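Local atomic coordinates of L-amino acid deaminase (PDB entry 5I39), a protein that binds FAD and probably catalyses the oxidative deamination of L-amino acids as a membrane-bound flavoenzyme. Residues P22-V27 / D185-F191; P356-K362 / P402-F408; L367-T371 / S383-T387. All coordinates share one frame; numbering follows the deposited sequence. Where two conformers were deposited one is given.

Contact 1 (P22-V27 / D185-F191). With EDO (1,2-ethanediol), chain C.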
loop_
_atom_site.group_PDB
_atom_site.type_symbol
_atom_site.label_atom_id
_atom_site.label_comp_id
_atom_site.label_asym_id
_atom_site.label_seq_id
_atom_site.Cartn_x
_atom_site.Cartn_y
_atom_site.Cartn_z
ATOM N N PRO A 22 17.429 2.356 -11.359
ATOM C CA PRO A 22 15.969 2.234 -11.177
ATOM C C PRO A 22 15.436 2.501 -9.755
ATOM O O PRO A 22 14.236 2.710 -9.598
ATOM C CB PRO A 22 15.692 0.782 -11.588
ATOM C CG PRO A 22 16.771 0.458 -12.552
ATOM C CD PRO A 22 17.986 1.166 -12.029
ATOM N N ARG A 23 16.313 2.496 -8.750
ATOM C CA ARG A 23 15.963 2.814 -7.358
ATOM C C ARG A 23 16.176 4.291 -6.986
ATOM O O ARG A 23 16.322 4.619 -5.805
ATOM C CB ARG A 23 16.756 1.890 -6.426
ATOM C CG ARG A 23 16.432 0.434 -6.693
ATOM C CD ARG A 23 17.215 -0.573 -5.877
ATOM N NE ARG A 23 16.502 -1.845 -5.969
ATOM C CZ ARG A 23 15.519 -2.248 -5.158
ATOM N NH1 ARG A 23 15.125 -1.515 -4.108
ATOM N NH2 ARG A 23 14.935 -3.423 -5.391
ATOM N N HIS A 24 16.166 5.170 -7.992
ATOM C CA HIS A 24 16.371 6.620 -7.813
ATOM C C HIS A 24 15.372 7.279 -6.843
ATOM O O HIS A 24 15.744 8.156 -6.064
ATOM C CB HIS A 24 16.408 7.361 -9.177
ATOM C CG HIS A 24 15.236 7.087 -10.074
ATOM N ND1 HIS A 24 14.022 7.710 -9.914
ATOM C CD2 HIS A 24 15.096 6.280 -11.154
ATOM C CE1 HIS A 24 13.178 7.290 -10.837
ATOM N NE2 HIS A 24 13.806 6.420 -11.606
ATOM N N GLY A 25 14.118 6.840 -6.876
ATOM C CA GLY A 25 13.097 7.352 -5.960
ATOM C C GLY A 25 12.753 8.820 -6.137
ATOM O O GLY A 25 12.583 9.550 -5.168
ATOM N N PHE A 26 12.617 9.234 -7.387
ATOM C CA PHE A 26 12.220 10.598 -7.734
ATOM C C PHE A 26 11.638 10.627 -9.137
ATOM O O PHE A 26 12.301 10.241 -10.100
ATOM C CB PHE A 26 13.366 11.609 -7.637
ATOM C CG PHE A 26 12.931 13.019 -7.933
ATOM C CD1 PHE A 26 12.268 13.772 -6.969
ATOM C CD2 PHE A 26 13.129 13.579 -9.192
ATOM C CE1 PHE A 26 11.836 15.064 -7.245
ATOM C CE2 PHE A 26 12.700 14.869 -9.474
ATOM C CZ PHE A 26 12.052 15.611 -8.500
ATOM N N VAL A 27 10.397 11.086 -9.231
ATOM C CA VAL A 27 9.733 11.311 -10.504
ATOM C C VAL A 27 9.348 12.776 -10.534
ATOM O O VAL A 27 8.661 13.256 -9.634
ATOM C CB VAL A 27 8.479 10.430 -10.638
ATOM C CG1 VAL A 27 7.685 10.793 -11.887
ATOM C CG2 VAL A 27 8.877 8.966 -10.674
ATOM N N ASP A 185 8.962 -3.241 -3.628
ATOM C CA ASP A 185 10.028 -2.510 -2.943
ATOM C C ASP A 185 9.715 -1.013 -2.963
ATOM O O ASP A 185 9.465 -0.450 -4.033
ATOM C CB ASP A 185 11.383 -2.763 -3.611
ATOM C CG ASP A 185 11.732 -4.245 -3.727
ATOM O OD1 ASP A 185 11.115 -5.093 -3.044
ATOM O OD2 ASP A 185 12.642 -4.563 -4.523
ATOM N N PRO A 186 9.764 -0.348 -1.793
ATOM C CA PRO A 186 9.340 1.054 -1.733
ATOM C C PRO A 186 10.259 2.059 -2.428
ATOM O O PRO A 186 9.844 3.185 -2.676
ATOM C CB PRO A 186 9.248 1.317 -0.233
ATOM C CG PRO A 186 10.236 0.383 0.363
ATOM C CD PRO A 186 10.125 -0.861 -0.460
ATOM N N GLU A 187 11.473 1.647 -2.779
ATOM C CA GLU A 187 12.367 2.504 -3.543
ATOM C C GLU A 187 11.980 2.580 -5.021
ATOM O O GLU A 187 12.518 3.421 -5.741
ATOM C CB GLU A 187 13.812 2.023 -3.417
ATOM C CG GLU A 187 14.352 2.036 -1.991
ATOM C CD GLU A 187 13.856 0.894 -1.119
ATOM O OE1 GLU A 187 13.574 -0.203 -1.650
ATOM O OE2 GLU A 187 13.734 1.106 0.104
ATOM N N VAL A 188 11.072 1.706 -5.468
ATOM C CA VAL A 188 10.741 1.578 -6.891
ATOM C C VAL A 188 9.247 1.624 -7.226
ATOM O O VAL A 188 8.858 2.359 -8.129
ATOM C CB VAL A 188 11.331 0.271 -7.480
ATOM C CG1 VAL A 188 11.025 0.155 -8.969
ATOM C CG2 VAL A 188 12.834 0.206 -7.258
ATOM N N ALA A 189 8.422 0.831 -6.543
ATOM C CA ALA A 189 7.085 0.496 -7.057
ATOM C C ALA A 189 6.217 1.702 -7.420
ATOM O O ALA A 189 5.719 1.792 -8.539
ATOM C CB ALA A 189 6.352 -0.409 -6.082
ATOM N N THR A 190 6.031 2.622 -6.483
ATOM C CA THR A 190 5.128 3.748 -6.736
ATOM C C THR A 190 5.721 4.712 -7.763
ATOM O O THR A 190 4.986 5.354 -8.509
ATOM C CB THR A 190 4.754 4.470 -5.437
ATOM O OG1 THR A 190 4.242 3.501 -4.523
ATOM C CG2 THR A 190 3.688 5.536 -5.680
ATOM N N PHE A 191 7.046 4.788 -7.815
ATOM C CA PHE A 191 7.728 5.643 -8.790
ATOM C C PHE A 191 7.506 5.132 -10.210
ATOM O O PHE A 191 7.229 5.918 -11.115
ATOM C CB PHE A 191 9.213 5.764 -8.448
ATOM C CG PHE A 191 9.447 6.318 -7.069
ATOM C CD1 PHE A 191 9.327 7.683 -6.821
ATOM C CD2 PHE A 191 9.724 5.469 -6.003
ATOM C CE1 PHE A 191 9.509 8.190 -5.542
ATOM C CE2 PHE A 191 9.901 5.968 -4.725
ATOM C CZ PHE A 191 9.799 7.330 -4.495
HETATM C C1 EDO C . 10.336 10.305 -2.671
HETATM O O1 EDO C . 10.714 10.534 -1.312
HETATM C C2 EDO C . 10.222 11.639 -3.405
HETATM O O2 EDO C . 11.189 11.767 -4.454
HETATM O O HOH W 1 12.753 4.595 -8.213
#
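The N-terminal arm, as residues 22-27, lies across the turn that leads into helix 189-199, and Arg23 and Gly25 make its main contacts there. Arg23 sits in a salt-bridge network with two acids of the turn. Its NH2 donates to Asp185 OD2 at 2.7 Å, within the guanidinium plane but on the anti side of the carboxylate and somewhat out of its plane, and its NH1 pairs more loosely with Glu187 OE1 at 3.2 Å. A chain extended from CG to NE carries the charge that far, while Val188 CG2 lies over one guanidinium face. Arg286 pairs with Asp185 OD1, and Arg16 with Glu187 OE2, the strongest polar partner of that acid. Gly25 CA rests over the centre of the Phe191 ring, 3.5 Å from the centroid, as a CH-pi contact. An ethanediol, probably from the crystallisation liquor, donates through O2 to Gly25 O and lies at the ring's edge. One water donates to Pro22 O and Glu187 O and accepts from Gly25 N. Val27 CG2 packs on Phe191 CB. Val188 is the N-cap residue of helix 189-199, whose Ala189 and Thr190 touch Met377 of helix 376-392, Thr190 also packing on helix 47-58.

Contact 2 (P356-K362 / P402-F408)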
loop_
_atom_site.group_PDB
_atom_site.type_symbol
_atom_site.label_atom_id
_atom_site.label_comp_id
_atom_site.label_asym_id
_atom_site.label_seq_id
_atom_site.Cartn_x
_atom_site.Cartn_y
_atom_site.Cartn_z
ATOM N N PRO A 356 -10.490 0.327 5.104
ATOM C CA PRO A 356 -10.350 1.570 4.343
ATOM C C PRO A 356 -11.582 2.469 4.341
ATOM O O PRO A 356 -12.688 2.026 4.669
ATOM C CB PRO A 356 -10.076 1.072 2.914
ATOM C CG PRO A 356 -9.501 -0.289 3.085
ATOM C CD PRO A 356 -10.270 -0.851 4.244
ATOM N N ILE A 357 -11.360 3.731 3.982
ATOM C CA ILE A 357 -12.449 4.651 3.657
ATOM C C ILE A 357 -12.361 4.922 2.159
ATOM O O ILE A 357 -11.454 5.613 1.689
ATOM C CB ILE A 357 -12.423 5.942 4.497
ATOM C CG1 ILE A 357 -12.583 5.586 5.983
ATOM C CG2 ILE A 357 -13.545 6.875 4.056
ATOM C CD1 ILE A 357 -12.389 6.740 6.950
ATOM N N ILE A 358 -13.298 4.326 1.427
ATOM C CA ILE A 358 -13.394 4.438 -0.025
ATOM C C ILE A 358 -14.860 4.760 -0.239
ATOM O O ILE A 358 -15.703 3.869 -0.153
ATOM C CB ILE A 358 -13.022 3.125 -0.746
ATOM C CG1 ILE A 358 -11.622 2.642 -0.339
ATOM C CG2 ILE A 358 -13.091 3.324 -2.257
ATOM C CD1 ILE A 358 -11.393 1.166 -0.599
ATOM N N SER A 359 -15.181 6.028 -0.466
ATOM C CA SER A 359 -16.546 6.484 -0.227
ATOM C C SER A 359 -16.934 7.731 -0.985
ATOM O O SER A 359 -16.110 8.605 -1.233
ATOM C CB SER A 359 -16.710 6.765 1.271
ATOM O OG SER A 359 -18.062 6.999 1.628
ATOM N N GLU A 360 -18.226 7.816 -1.306
ATOM C CA GLU A 360 -18.843 9.081 -1.661
ATOM C C GLU A 360 -18.938 9.958 -0.418
ATOM O O GLU A 360 -18.847 9.483 0.718
ATOM C CB GLU A 360 -20.247 8.867 -2.221
ATOM C CG GLU A 360 -20.293 8.063 -3.506
ATOM C CD GLU A 360 -21.696 7.961 -4.073
ATOM O OE1 GLU A 360 -22.268 9.010 -4.436
ATOM O OE2 GLU A 360 -22.227 6.836 -4.158
ATOM N N VAL A 361 -19.140 11.246 -0.663
ATOM C CA VAL A 361 -19.306 12.243 0.385
ATOM C C VAL A 361 -20.617 12.950 0.064
ATOM O O VAL A 361 -20.692 13.720 -0.894
ATOM C CB VAL A 361 -18.116 13.227 0.422
ATOM C CG1 VAL A 361 -18.312 14.295 1.492
ATOM C CG2 VAL A 361 -16.817 12.473 0.673
ATOM N N LYS A 362 -21.650 12.678 0.857
ATOM C CA LYS A 362 -22.995 13.216 0.592
ATOM C C LYS A 362 -23.037 14.751 0.571
ATOM O O LYS A 362 -23.820 15.340 -0.166
ATOM C CB LYS A 362 -24.036 12.641 1.568
ATOM C CG LYS A 362 -23.876 13.029 3.034
ATOM C CD LYS A 362 -24.940 12.392 3.926
ATOM C CE LYS A 362 -24.824 10.875 3.999
ATOM N NZ LYS A 362 -25.675 10.282 5.068
ATOM N N PRO A 402 -18.806 -1.690 3.467
ATOM C CA PRO A 402 -17.782 -1.728 4.523
ATOM C C PRO A 402 -16.707 -0.636 4.437
ATOM O O PRO A 402 -15.921 -0.492 5.371
ATOM C CB PRO A 402 -17.138 -3.112 4.346
ATOM C CG PRO A 402 -18.117 -3.906 3.561
ATOM C CD PRO A 402 -18.780 -2.919 2.656
ATOM N N PHE A 403 -16.664 0.107 3.330
ATOM C CA PHE A 403 -15.691 1.188 3.140
ATOM C C PHE A 403 -16.320 2.578 3.219
ATOM O O PHE A 403 -15.630 3.580 3.047
ATOM C CB PHE A 403 -14.983 1.021 1.794
ATOM C CG PHE A 403 -14.565 -0.392 1.506
ATOM C CD1 PHE A 403 -13.759 -1.083 2.398
ATOM C CD2 PHE A 403 -14.978 -1.035 0.343
ATOM C CE1 PHE A 403 -13.373 -2.389 2.139
ATOM C CE2 PHE A 403 -14.594 -2.339 0.078
ATOM C CZ PHE A 403 -13.790 -3.018 0.975
ATOM N N SER A 404 -17.612 2.640 3.526
ATOM C CA SER A 404 -18.333 3.905 3.562
ATOM C C SER A 404 -17.851 4.800 4.696
ATOM O O SER A 404 -17.545 4.331 5.794
ATOM C CB SER A 404 -19.832 3.651 3.734
ATOM O OG SER A 404 -20.544 4.866 3.901
ATOM N N LEU A 405 -17.856 6.101 4.423
ATOM C CA LEU A 405 -17.557 7.122 5.416
ATOM C C LEU A 405 -18.611 7.166 6.529
ATOM O O LEU A 405 -18.327 7.631 7.633
ATOM C CB LEU A 405 -17.473 8.482 4.716
ATOM C CG LEU A 405 -17.187 9.736 5.539
ATOM C CD1 LEU A 405 -15.869 9.613 6.284
ATOM C CD2 LEU A 405 -17.176 10.948 4.623
ATOM N N TYR A 406 -19.816 6.673 6.238
ATOM C CA TYR A 406 -20.976 6.805 7.133
ATOM C C TYR A 406 -21.314 5.531 7.906
ATOM O O TYR A 406 -22.423 5.391 8.425
ATOM C CB TYR A 406 -22.175 7.292 6.311
ATOM C CG TYR A 406 -21.806 8.524 5.527
ATOM C CD1 TYR A 406 -21.739 9.768 6.152
ATOM C CD2 TYR A 406 -21.451 8.442 4.180
ATOM C CE1 TYR A 406 -21.361 10.902 5.452
ATOM C CE2 TYR A 406 -21.073 9.571 3.472
ATOM C CZ TYR A 406 -21.029 10.797 4.112
ATOM O OH TYR A 406 -20.654 11.914 3.408
ATOM N N ARG A 407 -20.344 4.624 8.014
ATOM C CA ARG A 407 -20.528 3.348 8.713
ATOM C C ARG A 407 -20.272 3.405 10.223
ATOM O O ARG A 407 -20.571 2.443 10.925
ATOM C CB ARG A 407 -19.617 2.282 8.098
ATOM C CG ARG A 407 -18.130 2.404 8.424
ATOM C CD ARG A 407 -17.358 1.391 7.608
ATOM N NE ARG A 407 -15.928 1.324 7.907
ATOM C CZ ARG A 407 -14.949 1.900 7.202
ATOM N NH1 ARG A 407 -15.210 2.676 6.154
ATOM N NH2 ARG A 407 -13.680 1.714 7.562
ATOM N N PHE A 408 -19.706 4.508 10.707
ATOM C CA PHE A 408 -19.213 4.596 12.086
ATOM C C PHE A 408 -20.299 5.069 13.053
ATOM O O PHE A 408 -21.301 5.667 12.659
ATOM C CB PHE A 408 -17.992 5.520 12.149
ATOM C CG PHE A 408 -16.921 5.170 11.148
ATOM C CD1 PHE A 408 -16.074 4.090 11.367
ATOM C CD2 PHE A 408 -16.767 5.909 9.977
ATOM C CE1 PHE A 408 -15.093 3.756 10.441
ATOM C CE2 PHE A 408 -15.784 5.585 9.051
ATOM C CZ PHE A 408 -14.944 4.508 9.286
ATOM O OXT PHE A 408 -20.197 4.851 14.260
#
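Ser359 OG accepts from Leu405 N at 2.9 Å in a nearly straight bond (167°) and donates to Glu360 O, using a lone pair in the carbonyl plane. With OG anti to the backbone N (chi1 -170°), the hydroxyl is gripped by one bond from the C-terminal segment and one to the neighbouring Glu360 carbonyl. Ile358 N donates to Phe403 O at 2.9 Å, and Ile357 CA gives the same oxygen a CA-H...O contact. Arg407 reaches Pro356 O with two weak bonds, NH1 at 3.0 Å and NH2 at 3.1 Å. Side chains follow: Ile358 and Phe403 lie side by side, pointing the same way, with Ile358 CD1 over one face of the ring near its rim, and Pro356 CD touches Phe403 CD1. At the other end Tyr406 OH accepts from Lys362 N at 2.8 Å and also bonds Glu363. Lys362 then folds over the phenol: a bend at chi3 (66°) sets CE above the centre of the ring, 3.7 Å from the centroid, and NZ over the same face in a cation-pi contact. Leu405 CB lies against the opposite face, toward its rim.

Further out, Arg407 is positioned by NH1 donating to Ser404 O from above its carbonyl plane, by a salt bridge from NE to Asp353, and by Phe408 CZ over one guanidinium face. Ser404 OG holds the turn, accepting from Tyr406 N in an ST turn within the type I beta turn Ser404-Arg407. Strand 357-360 is one of the two outermost strands of the six-stranded mixed sheet of the FAD-binding domain; the C-terminal tail runs along its outer edge, bonded through Ile358 N, and adds no further strand.

Contact 3 (L367-T371 / S383-T387)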
loop_
_atom_site.group_PDB
_atom_site.type_symbol
_atom_site.label_atom_id
_atom_site.label_comp_id
_atom_site.label_asym_id
_atom_site.label_seq_id
_atom_site.Cartn_x
_atom_site.Cartn_y
_atom_site.Cartn_z
ATOM N N LEU A 367 -17.497 14.358 -5.354
ATOM C CA LEU A 367 -16.273 14.159 -4.579
ATOM C C LEU A 367 -16.274 12.769 -3.960
ATOM O O LEU A 367 -17.262 12.345 -3.365
ATOM C CB LEU A 367 -16.128 15.222 -3.487
ATOM C CG LEU A 367 -14.784 15.205 -2.733
ATOM C CD1 LEU A 367 -14.329 16.618 -2.393
ATOM C CD2 LEU A 367 -14.837 14.355 -1.474
ATOM N N VAL A 368 -15.153 12.068 -4.094
ATOM C CA VAL A 368 -14.960 10.785 -3.438
ATOM C C VAL A 368 -13.646 10.798 -2.676
ATOM O O VAL A 368 -12.749 11.599 -2.964
ATOM C CB VAL A 368 -15.016 9.599 -4.429
ATOM C CG1 VAL A 368 -16.398 9.497 -5.054
ATOM C CG2 VAL A 368 -13.958 9.728 -5.513
ATOM N N ILE A 369 -13.564 9.895 -1.703
ATOM C CA ILE A 369 -12.400 9.738 -0.820
ATOM C C ILE A 369 -11.852 8.330 -0.998
ATOM O O ILE A 369 -12.625 7.375 -1.039
ATOM C CB ILE A 369 -12.787 9.910 0.674
ATOM C CG1 ILE A 369 -13.218 11.352 0.972
ATOM C CG2 ILE A 369 -11.634 9.510 1.598
ATOM C CD1 ILE A 369 -13.923 11.523 2.306
ATOM N N ASN A 370 -10.529 8.204 -1.087
ATOM C CA ASN A 370 -9.851 6.906 -1.118
ATOM C C ASN A 370 -8.650 7.020 -0.195
ATOM O O ASN A 370 -7.613 7.545 -0.590
ATOM C CB ASN A 370 -9.420 6.550 -2.546
ATOM C CG ASN A 370 -8.802 5.161 -2.653
ATOM O OD1 ASN A 370 -8.782 4.395 -1.694
ATOM N ND2 ASN A 370 -8.294 4.832 -3.835
ATOM N N THR A 371 -8.801 6.555 1.043
ATOM C CA THR A 371 -7.802 6.833 2.070
ATOM C C THR A 371 -7.943 5.899 3.277
ATOM O O THR A 371 -8.661 4.895 3.231
ATOM C CB THR A 371 -7.879 8.336 2.478
ATOM O OG1 THR A 371 -6.626 8.768 3.017
ATOM C CG2 THR A 371 -8.995 8.621 3.479
ATOM N N SER A 383 -8.967 -0.678 -5.023
ATOM C CA SER A 383 -9.561 0.539 -4.458
ATOM C C SER A 383 -9.588 1.670 -5.488
ATOM O O SER A 383 -10.500 2.484 -5.465
ATOM C CB SER A 383 -8.909 0.967 -3.147
ATOM O OG SER A 383 -7.562 1.311 -3.323
ATOM N N ALA A 384 -8.630 1.694 -6.417
ATOM C CA ALA A 384 -8.670 2.647 -7.533
ATOM C C ALA A 384 -9.925 2.461 -8.381
ATOM O O ALA A 384 -10.623 3.427 -8.696
ATOM C CB ALA A 384 -7.439 2.489 -8.404
ATOM N N GLU A 385 -10.200 1.217 -8.759
ATOM C CA GLU A 385 -11.395 0.918 -9.546
ATOM C C GLU A 385 -12.669 1.275 -8.785
ATOM O O GLU A 385 -13.580 1.889 -9.347
ATOM C CB GLU A 385 -11.435 -0.544 -9.969
ATOM C CG GLU A 385 -12.626 -0.856 -10.868
ATOM C CD GLU A 385 -12.694 -2.289 -11.337
ATOM O OE1 GLU A 385 -11.814 -3.089 -10.980
ATOM O OE2 GLU A 385 -13.650 -2.619 -12.062
ATOM N N LEU A 386 -12.741 0.868 -7.519
ATOM C CA LEU A 386 -13.915 1.160 -6.700
ATOM C C LEU A 386 -14.138 2.664 -6.542
ATOM O O LEU A 386 -15.273 3.129 -6.616
ATOM C CB LEU A 386 -13.817 0.488 -5.328
ATOM C CG LEU A 386 -15.027 0.701 -4.405
ATOM C CD1 LEU A 386 -16.341 0.232 -5.030
ATOM C CD2 LEU A 386 -14.783 -0.005 -3.085
ATOM N N THR A 387 -13.060 3.412 -6.331
ATOM C CA THR A 387 -13.150 4.861 -6.190
ATOM C C THR A 387 -13.739 5.486 -7.450
ATOM O O THR A 387 -14.633 6.331 -7.375
ATOM C CB THR A 387 -11.770 5.458 -5.890
ATOM O OG1 THR A 387 -11.302 4.951 -4.637
ATOM C CG2 THR A 387 -11.824 6.967 -5.805
HETATM O O HOH W 2 -6.395 3.431 -5.401
#
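Apolar contact between strand 367-371 and residues 383-387 of helix 376-392 centres on Val368 and Thr387, whose methyls CG2 and CG2 meet at 3.5 Å. Val368 CG2 stands between its own backbone N and carbonyl carbon (chi1 -64° for CG1), which turns this branch to the helix, and it also comes near Thr387 O. Thr387 CG2 reaches Asn370 CB as well, at 4.1 Å, so one methyl touches both strand side chains that point to the helix. Val236 of strand 235-237 packs against both Val368 and Thr387, and Ile358 of strand 357-360 touches Asn370, Ser383 and Thr387.

The two elements run nearly antiparallel, 166° between their directions, and the axes of the two short segments approach to 9.1 Å. This is the packing of a helix on the mixed sheet of a Rossmann-type FAD-binding domain, where strand 367-371 is parallel to 235-237 and antiparallel to 357-360. Helix 376-392 starts within the residues that bind the cofactor, Gly376 and Thr378 among them. The side chain of Asn370 is about 7 Å from the FAD.

Polar contact gathers at Asn370, which crosses Thr387 at about a right angle. A chi1 of -176° swings its amide out to the helix. ND2 comes within 3.1 Å of Thr387 OG1, but the angle is too poor for a hydrogen bond; that hydroxyl donates instead to Ser383 O at 2.7 Å, one turn back. Ser383 O also accepts from Thr387 N, the two donors arriving from opposite faces of its plane. A water bridges the two segments: it accepts a weak bond from Asn370 ND2 and is hydrogen-bonded to Ser383 OG at 3.2 Å. ND2 has a further weak bond to Thr52 of helix 47-58.

Contacts 2 and 3 share one sheet: strands 357-360 and 367-371 are neighbours in it, joined by probable hydrogen bonds from Thr371 N to Ile357 O and Ile369 N to Ser359 O, and contact 3 is nested in the loop that contact 2 closes. Contact 3 is wholly buried, and relies on methyl packing and a water-linked amide without a direct hydrogen bond. Contact 2, at the sheet's edge, is partly buried and rich in direct bonds, with a lysine over a tyrosine ring. Contact 1, also partly buried, lies on the opposite side of the chain's centre from contact 2, about 31 Å away between centres, and depends mainly on charge pairs and a glycine on a ring.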